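Local coordinates for Na-K-Cl cotransporter (Methanosarcina acetivorans, PDB 3G40), which probably carries out coupled symport of chloride and cations across the membrane, the chain here being its C-terminal cytoplasmic domain, at residues 157-162 against 197-202. Residues are numbered along the deposited sequence; the frame is centred on the assembly and turned at random.
Sequences LINLWI and SFMTFA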
ATOM      1  N   LEU A 157      -3.759  10.794  -8.253  1.00 32.40           N
ATOM      2  CA  LEU A 157      -3.848  11.063  -9.689  1.00 31.46           C
ATOM      3  C   LEU A 157      -4.211   9.790 -10.426  1.00 30.13           C
ATOM      4  O   LEU A 157      -3.572   8.762 -10.248  1.00 30.75           O
ATOM      5  CB  LEU A 157      -2.515  11.635 -10.241  1.00 32.98           C
ATOM      6  CG  LEU A 157      -2.029  12.956  -9.624  1.00 36.92           C
ATOM      7  CD1 LEU A 157      -0.556  13.216  -9.937  1.00 43.87           C
ATOM      8  CD2 LEU A 157      -2.910  14.113 -10.090  1.00 43.76           C
ATOM      9  N   ILE A 158      -5.245   9.867 -11.255  1.00 30.90           N
ATOM     10  CA  ILE A 158      -5.698   8.737 -12.056  1.00 29.27           C
ATOM     11  C   ILE A 158      -5.701   9.161 -13.520  1.00 34.94           C
ATOM     12  O   ILE A 158      -6.227  10.224 -13.844  1.00 33.92           O
ATOM     13  CB  ILE A 158      -7.143   8.309 -11.664  1.00 30.89           C
ATOM     14  CG1 ILE A 158      -7.213   7.941 -10.173  1.00 31.40           C
ATOM     15  CG2 ILE A 158      -7.606   7.129 -12.504  1.00 27.39           C
ATOM     16  CD1 ILE A 158      -8.634   7.843  -9.620  1.00 31.11           C
ATOM     17  N   ASN A 159      -5.115   8.343 -14.392  1.00 31.11           N
ATOM     18  CA  ASN A 159      -5.245   8.535 -15.838  1.00 34.88           C
ATOM     19  C   ASN A 159      -6.130   7.437 -16.410  1.00 36.03           C
ATOM     20  O   ASN A 159      -5.893   6.257 -16.155  1.00 39.18           O
ATOM     21  CB  ASN A 159      -3.891   8.452 -16.550  1.00 35.77           C
ATOM     22  CG  ASN A 159      -3.008   9.664 -16.304  1.00 36.14           C
ATOM     23  OD1 ASN A 159      -3.471  10.714 -15.855  1.00 35.59           O
ATOM     24  ND2 ASN A 159      -1.728   9.517 -16.603  1.00 37.40           N
ATOM     25  N   LEU A 160      -7.144   7.814 -17.181  1.00 31.79           N
ATOM     26  CA  LEU A 160      -7.918   6.830 -17.942  1.00 34.52           C
ATOM     27  C   LEU A 160      -7.450   6.934 -19.394  1.00 38.39           C
ATOM     28  O   LEU A 160      -7.622   7.978 -20.031  1.00 38.03           O
ATOM     29  CB  LEU A 160      -9.409   7.162 -17.869  1.00 32.50           C
ATOM     30  CG  LEU A 160     -10.544   6.151 -17.967  1.00 55.31           C
ATOM     31  CD1 LEU A 160     -11.584   6.782 -18.861  1.00 33.66           C
ATOM     32  CD2 LEU A 160     -10.163   4.694 -18.411  1.00 34.38           C
ATOM     33  N   TRP A 161      -6.851   5.861 -19.903  1.00 32.55           N
ATOM     34  CA  TRP A 161      -6.362   5.813 -21.271  1.00 37.89           C
ATOM     35  C   TRP A 161      -7.444   5.321 -22.209  1.00 42.62           C
ATOM     36  O   TRP A 161      -7.933   4.201 -22.087  1.00 45.57           O
ATOM     37  CB  TRP A 161      -5.132   4.906 -21.367  1.00 36.94           C
ATOM     38  CG  TRP A 161      -3.955   5.490 -20.694  1.00 35.61           C
ATOM     39  CD1 TRP A 161      -3.624   5.380 -19.376  1.00 37.01           C
ATOM     40  CD2 TRP A 161      -2.960   6.334 -21.292  1.00 33.77           C
ATOM     41  NE1 TRP A 161      -2.470   6.083 -19.119  1.00 38.21           N
ATOM     42  CE2 TRP A 161      -2.043   6.676 -20.280  1.00 38.03           C
ATOM     43  CE3 TRP A 161      -2.748   6.815 -22.589  1.00 37.85           C
ATOM     44  CZ2 TRP A 161      -0.928   7.482 -20.524  1.00 37.88           C
ATOM     45  CZ3 TRP A 161      -1.640   7.615 -22.830  1.00 37.53           C
ATOM     46  CH2 TRP A 161      -0.748   7.940 -21.805  1.00 38.21           C
ATOM     47  N   ILE A 162      -7.807   6.171 -23.158  1.00 38.43           N
ATOM     48  CA  ILE A 162      -8.867   5.866 -24.097  1.00 40.02           C
ATOM     49  C   ILE A 162      -8.268   5.561 -25.461  1.00 43.66           C
ATOM     50  O   ILE A 162      -7.543   6.378 -26.023  1.00 41.91           O
ATOM     51  CB  ILE A 162      -9.847   7.038 -24.165  1.00 44.08           C
ATOM     52  CG1 ILE A 162     -10.533   7.177 -22.804  1.00 46.98           C
ATOM     53  CG2 ILE A 162     -10.844   6.843 -25.287  1.00 46.75           C
ATOM     54  CD1 ILE A 162     -11.406   8.381 -22.661  1.00 51.28           C
ATOM     55  N   SER A 197      -7.626  12.351 -15.191  1.00 33.91           N
ATOM     56  CA  SER A 197      -7.350  12.836 -16.555  1.00 39.50           C
ATOM     57  C   SER A 197      -7.737  11.782 -17.571  1.00 41.13           C
ATOM     58  O   SER A 197      -7.581  10.585 -17.323  1.00 37.02           O
ATOM     59  CB  SER A 197      -5.866  13.183 -16.775  1.00 35.86           C
ATOM     60  OG  SER A 197      -5.403  14.168 -15.882  1.00 37.16           O
ATOM     61  N   PHE A 198      -8.243  12.234 -18.717  1.00 36.07           N
ATOM     62  CA  PHE A 198      -8.475  11.356 -19.857  1.00 28.35           C
ATOM     63  C   PHE A 198      -7.299  11.528 -20.809  1.00 40.54           C
ATOM     64  O   PHE A 198      -6.980  12.653 -21.209  1.00 38.48           O
ATOM     65  CB  PHE A 198      -9.751  11.743 -20.613  1.00 31.92           C
ATOM     66  CG  PHE A 198     -11.028  11.484 -19.873  1.00 34.61           C
ATOM     67  CD1 PHE A 198     -12.223  12.004 -20.353  1.00 38.00           C
ATOM     68  CD2 PHE A 198     -11.051  10.719 -18.713  1.00 38.02           C
ATOM     69  CE1 PHE A 198     -13.412  11.773 -19.697  1.00 39.86           C
ATOM     70  CE2 PHE A 198     -12.247  10.485 -18.048  1.00 35.69           C
ATOM     71  CZ  PHE A 198     -13.421  10.999 -18.538  1.00 40.56           C
ATOM     72  N   MET A 199      -6.674  10.414 -21.172  1.00 38.48           N
ATOM     73  CA  MET A 199      -5.517  10.398 -22.063  1.00 39.42           C
ATOM     74  C   MET A 199      -5.846   9.640 -23.350  1.00 38.95           C
ATOM     75  O   MET A 199      -6.444   8.563 -23.318  1.00 36.30           O
ATOM     76  CB  MET A 199      -4.339   9.706 -21.369  1.00 43.46           C
ATOM     77  CG  MET A 199      -4.074  10.192 -19.936  1.00 44.04           C
ATOM     78  SD  MET A 199      -3.270  11.795 -19.889  1.00 66.84           S
ATOM     79  CE  MET A 199      -2.018  11.532 -21.126  1.00 50.41           C
ATOM     80  N   THR A 200      -5.463  10.194 -24.494  1.00 36.11           N
ATOM     81  CA  THR A 200      -5.593   9.441 -25.733  1.00 37.45           C
ATOM     82  C   THR A 200      -4.483   9.856 -26.703  1.00 39.38           C
ATOM     83  O   THR A 200      -3.594  10.613 -26.338  1.00 39.26           O
ATOM     84  CB  THR A 200      -6.990   9.606 -26.377  1.00 41.62           C
ATOM     85  OG1 THR A 200      -7.195   8.579 -27.359  1.00 44.62           O
ATOM     86  CG2 THR A 200      -7.125  10.976 -27.039  1.00 43.45           C
ATOM     87  N   PHE A 201      -4.522   9.333 -27.918  1.00 40.24           N
ATOM     88  CA  PHE A 201      -3.502   9.663 -28.919  1.00 45.11           C
ATOM     89  C   PHE A 201      -4.148   9.736 -30.290  1.00 40.78           C
ATOM     90  O   PHE A 201      -5.222   9.171 -30.506  1.00 47.05           O
ATOM     91  CB  PHE A 201      -2.399   8.605 -28.914  1.00 53.68           C
ATOM     92  CG  PHE A 201      -2.928   7.208 -28.957  1.00 69.20           C
ATOM     93  CD1 PHE A 201      -3.019   6.526 -30.158  1.00 82.17           C
ATOM     94  CD2 PHE A 201      -3.364   6.586 -27.800  1.00 79.83           C
ATOM     95  CE1 PHE A 201      -3.519   5.237 -30.200  1.00 87.16           C
ATOM     96  CE2 PHE A 201      -3.870   5.300 -27.833  1.00 81.35           C
ATOM     97  CZ  PHE A 201      -3.949   4.625 -29.036  1.00 85.02           C
ATOM     98  N   ALA A 202      -3.496  10.444 -31.215  1.00 38.67           N
ATOM     99  CA  ALA A 202      -4.042  10.643 -32.543  1.00 43.49           C
ATOM    100  C   ALA A 202      -2.891  10.862 -33.519  1.00 47.76           C
ATOM    101  O   ALA A 202      -1.898  11.502 -33.166  1.00 46.57           O
ATOM    102  CB  ALA A 202      -4.971  11.838 -32.542  1.00 45.34           C
TER
HETATM  103  O   HOH W   1      -4.782  12.942 -13.277  1.00 46.66           O
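Ile158 O accepts the backbone N-H of Ser197 at 2.9 Å (Ser197 N to Ile158 O), and a water at the same carbonyl also reaches Ser197 OG. The side chain of Asn159 crosses the bent Met199 chain at a slant, Asn159 CG 3.8 Å from Met199 CG, while OD1 turns to Ser197 CB. Leu160 is gripped through both backbone groups, its N-H by Ser197 O and its carbonyl by Met199 N. Its side chain leaves by the other face, beside Phe198 and pointing the same way, Leu160 CD1 3.8 Å from Phe198 CE2. The strands run parallel in the mixed sheet of this alpha/beta domain, joined by a crossover through helix 179-192, which covers Leu160; helix 205-222 lies against Phe198. Trp161 shares the face of Asn159 and receives Met199 CB over its six-membered ring, 3.6 Å from the centroid; Met199 SD makes a more distant, oblique Met-aromatic contact. Chi3, bent at -46°, sets Met199 CE 3.9 Å from Trp161 CH2. The indole also stacks on Phe250 and bonds His248 through NE1, so an alanine here would probably leave Met199 without its aromatic platform and His248 without that donor. Ile162 N bonds Met199 O almost straight, at 177°, while CD1 lies over the Phe198 ring. Beyond it, Thr200 OG1, anti to its backbone N (chi1 -164°), donates to Ile162 O at 2.6 Å.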